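Local atomic coordinates of protocatechuate decarboxylase (Klebsiella pneumoniae, PDB entry 5O3M), a protein that decarboxylates 3,4-dihydroxybenzoic acid (protocatechuate) to catechol as a UbiD-type enzyme dependent on prenylated flavin, and can carboxylate catechols in the reverse direction. Residues 391-394 / 399-402. Sequence-based numbering, arbitrary orientation.
Sequences KKRQ and GRQG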
ATOM      1  N   LYS A 391      15.422  18.435  16.728  1.00 35.21           N
ATOM      2  CA  LYS A 391      16.501  19.124  16.038  1.00 30.71           C
ATOM      3  C   LYS A 391      17.467  18.087  15.498  1.00 37.34           C
ATOM      4  O   LYS A 391      18.096  17.361  16.275  1.00 38.11           O
ATOM      5  CB  LYS A 391      17.244  20.082  16.964  1.00 29.00           C
ATOM      6  CG  LYS A 391      18.418  20.745  16.287  1.00 32.75           C
ATOM      7  CD  LYS A 391      19.088  21.754  17.209  1.00 34.06           C
ATOM      8  CE  LYS A 391      20.193  22.472  16.454  1.00 36.92           C
ATOM      9  NZ  LYS A 391      20.998  23.356  17.330  1.00 54.51           N
ATOM     10  N   LYS A 392      17.593  18.026  14.180  1.00 32.22           N
ATOM     11  CA  LYS A 392      18.602  17.177  13.570  1.00 33.22           C
ATOM     12  C   LYS A 392      19.925  17.930  13.589  1.00 31.32           C
ATOM     13  O   LYS A 392      20.041  19.001  12.991  1.00 42.39           O
ATOM     14  CB  LYS A 392      18.187  16.780  12.154  1.00 33.31           C
ATOM     15  CG  LYS A 392      16.881  15.992  12.098  1.00 33.36           C
ATOM     16  CD  LYS A 392      16.530  15.544  10.674  1.00 31.77           C
ATOM     17  CE  LYS A 392      15.167  14.824  10.645  1.00 24.90           C
ATOM     18  NZ  LYS A 392      14.608  14.703   9.214  1.00 23.78           N
ATOM     19  N   ARG A 393      20.912  17.375  14.301  1.00 36.44           N
ATOM     20  CA  ARG A 393      22.193  18.017  14.561  1.00 33.64           C
ATOM     21  C   ARG A 393      23.339  17.438  13.746  1.00 40.64           C
ATOM     22  O   ARG A 393      24.408  18.047  13.700  1.00 41.17           O
ATOM     23  CB  ARG A 393      22.544  17.894  16.054  1.00 30.71           C
ATOM     24  CG  ARG A 393      21.354  18.126  16.977  1.00 44.07           C
ATOM     25  CD  ARG A 393      21.491  17.352  18.275  1.00 43.23           C
ATOM     26  NE  ARG A 393      21.134  15.942  18.111  1.00 44.01           N
ATOM     27  CZ  ARG A 393      21.127  15.062  19.107  1.00 39.97           C
ATOM     28  NH1 ARG A 393      21.454  15.458  20.333  1.00 40.46           N
ATOM     29  NH2 ARG A 393      20.784  13.794  18.890  1.00 33.92           N
ATOM     30  N   GLN A 394      23.145  16.284  13.117  1.00 44.33           N
ATOM     31  CA  GLN A 394      24.209  15.521  12.480  1.00 37.72           C
ATOM     32  C   GLN A 394      23.554  14.442  11.618  1.00 36.77           C
ATOM     33  O   GLN A 394      22.390  14.093  11.851  1.00 37.20           O
ATOM     34  CB  GLN A 394      25.121  14.875  13.526  1.00 43.23           C
ATOM     35  CG  GLN A 394      24.370  13.759  14.247  1.00 47.92           C
ATOM     36  CD  GLN A 394      24.884  13.487  15.635  1.00 54.17           C
ATOM     37  OE1 GLN A 394      26.092  13.401  15.848  1.00 63.91           O
ATOM     38  NE2 GLN A 394      23.969  13.354  16.596  1.00 49.91           N
ATOM     39  N   GLY A 399      16.476   9.585  10.635  1.00 27.78           N
ATOM     40  CA  GLY A 399      15.984   8.317  11.116  1.00 28.63           C
ATOM     41  C   GLY A 399      15.687   8.262  12.595  1.00 33.75           C
ATOM     42  O   GLY A 399      15.009   7.327  13.041  1.00 29.96           O
ATOM     43  N   ARG A 400      16.162   9.234  13.375  1.00 26.85           N
ATOM     44  CA  ARG A 400      15.808   9.274  14.788  1.00 22.75           C
ATOM     45  C   ARG A 400      14.509  10.013  15.050  1.00 27.82           C
ATOM     46  O   ARG A 400      13.954   9.869  16.145  1.00 27.87           O
ATOM     47  CB  ARG A 400      16.938   9.906  15.612  1.00 23.49           C
ATOM     48  CG  ARG A 400      18.197   9.057  15.601  1.00 31.22           C
ATOM     49  CD  ARG A 400      19.198   9.512  16.620  1.00 33.68           C
ATOM     50  NE  ARG A 400      20.321   8.580  16.653  1.00 37.21           N
ATOM     51  CZ  ARG A 400      21.588   8.958  16.563  1.00 38.94           C
ATOM     52  NH1 ARG A 400      21.892  10.244  16.457  1.00 38.42           N
ATOM     53  NH2 ARG A 400      22.548   8.053  16.595  1.00 45.09           N
ATOM     54  N   GLN A 401      13.996  10.787  14.086  1.00 25.73           N
ATOM     55  CA  GLN A 401      12.704  11.426  14.323  1.00 30.46           C
ATOM     56  C   GLN A 401      11.602  10.371  14.428  1.00 38.10           C
ATOM     57  O   GLN A 401      10.725  10.464  15.298  1.00 40.58           O
ATOM     58  CB  GLN A 401      12.396  12.460  13.229  1.00 24.67           C
ATOM     59  CG  GLN A 401      12.039  11.881  11.834  1.00 20.73           C
ATOM     60  CD  GLN A 401      13.260  11.676  10.933  1.00 27.62           C
ATOM     61  OE1 GLN A 401      14.394  11.582  11.412  1.00 23.76           O
ATOM     62  NE2 GLN A 401      13.025  11.607   9.612  1.00 26.30           N
ATOM     63  N   GLY A 402      11.656   9.335  13.578  1.00 30.45           N
ATOM     64  CA  GLY A 402      10.717   8.230  13.716  1.00 27.66           C
ATOM     65  C   GLY A 402      10.934   7.472  15.008  1.00 23.99           C
ATOM     66  O   GLY A 402       9.979   7.036  15.656  1.00 29.36           O
TER
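Arg-400 and Gln-401, at the start of helix 400-411, meet Gln-394 and Lys-392 of the loop that follows strand 385-390. This is the beta-to-alpha connection of a beta-alpha-beta unit in the C-terminal UbiD domain: the helix leads on to strand 417-422, which lies parallel beside 385-390. The backbones stay apart, with Lys-392 CA 8.3 Å from Gln-401 CA, and side chains span the gap.

Gly-399 has a positive phi, at which a beta carbon would press on the preceding carbonyl oxygen. Its N donates to Gln-401 OE1 over 3.0 Å, with a bent N-H...O angle of 137° and the donor well tilted from the carbonyl plane. The bond limits how the Gln-401 amide can turn.

Arg-400 is extended from CG to NE, and its NH1 reaches a position 3.7 Å from Gln-394 NE2. That nitrogen lies at the guanidinium edge, in its plane, while the two flat groups are turned 75° against each other. Both donate to Asp-397: OD1 forms a salt bridge with Arg-400 NH1 and accepts a weak hydrogen bond from Gln-394 NE2. Arg-393 NE pairs with OD2 of the same carboxylate, consistent with the two guanidinium groups tolerating an approach of 4.4 Å between Arg-393 NH2 and Arg-400 NH1.

Gln-401 bends sharply at chi2 (-90°), setting its amide beside the tip of the extended Lys-392 chain. NE2 lies 3.5 Å from Lys-392 NZ, but their bonds go elsewhere. Glu-398 links them, OE1 to NZ and OE2 to NE2; Asp-482 also accepts from NE2, and the backbone O of Val-485, a residue lining a pentane-1,5-diol pocket, accepts from Lys-392 NZ. The closest approach is between Lys-392 CE and Gln-401 OE1, 3.4 Å apart.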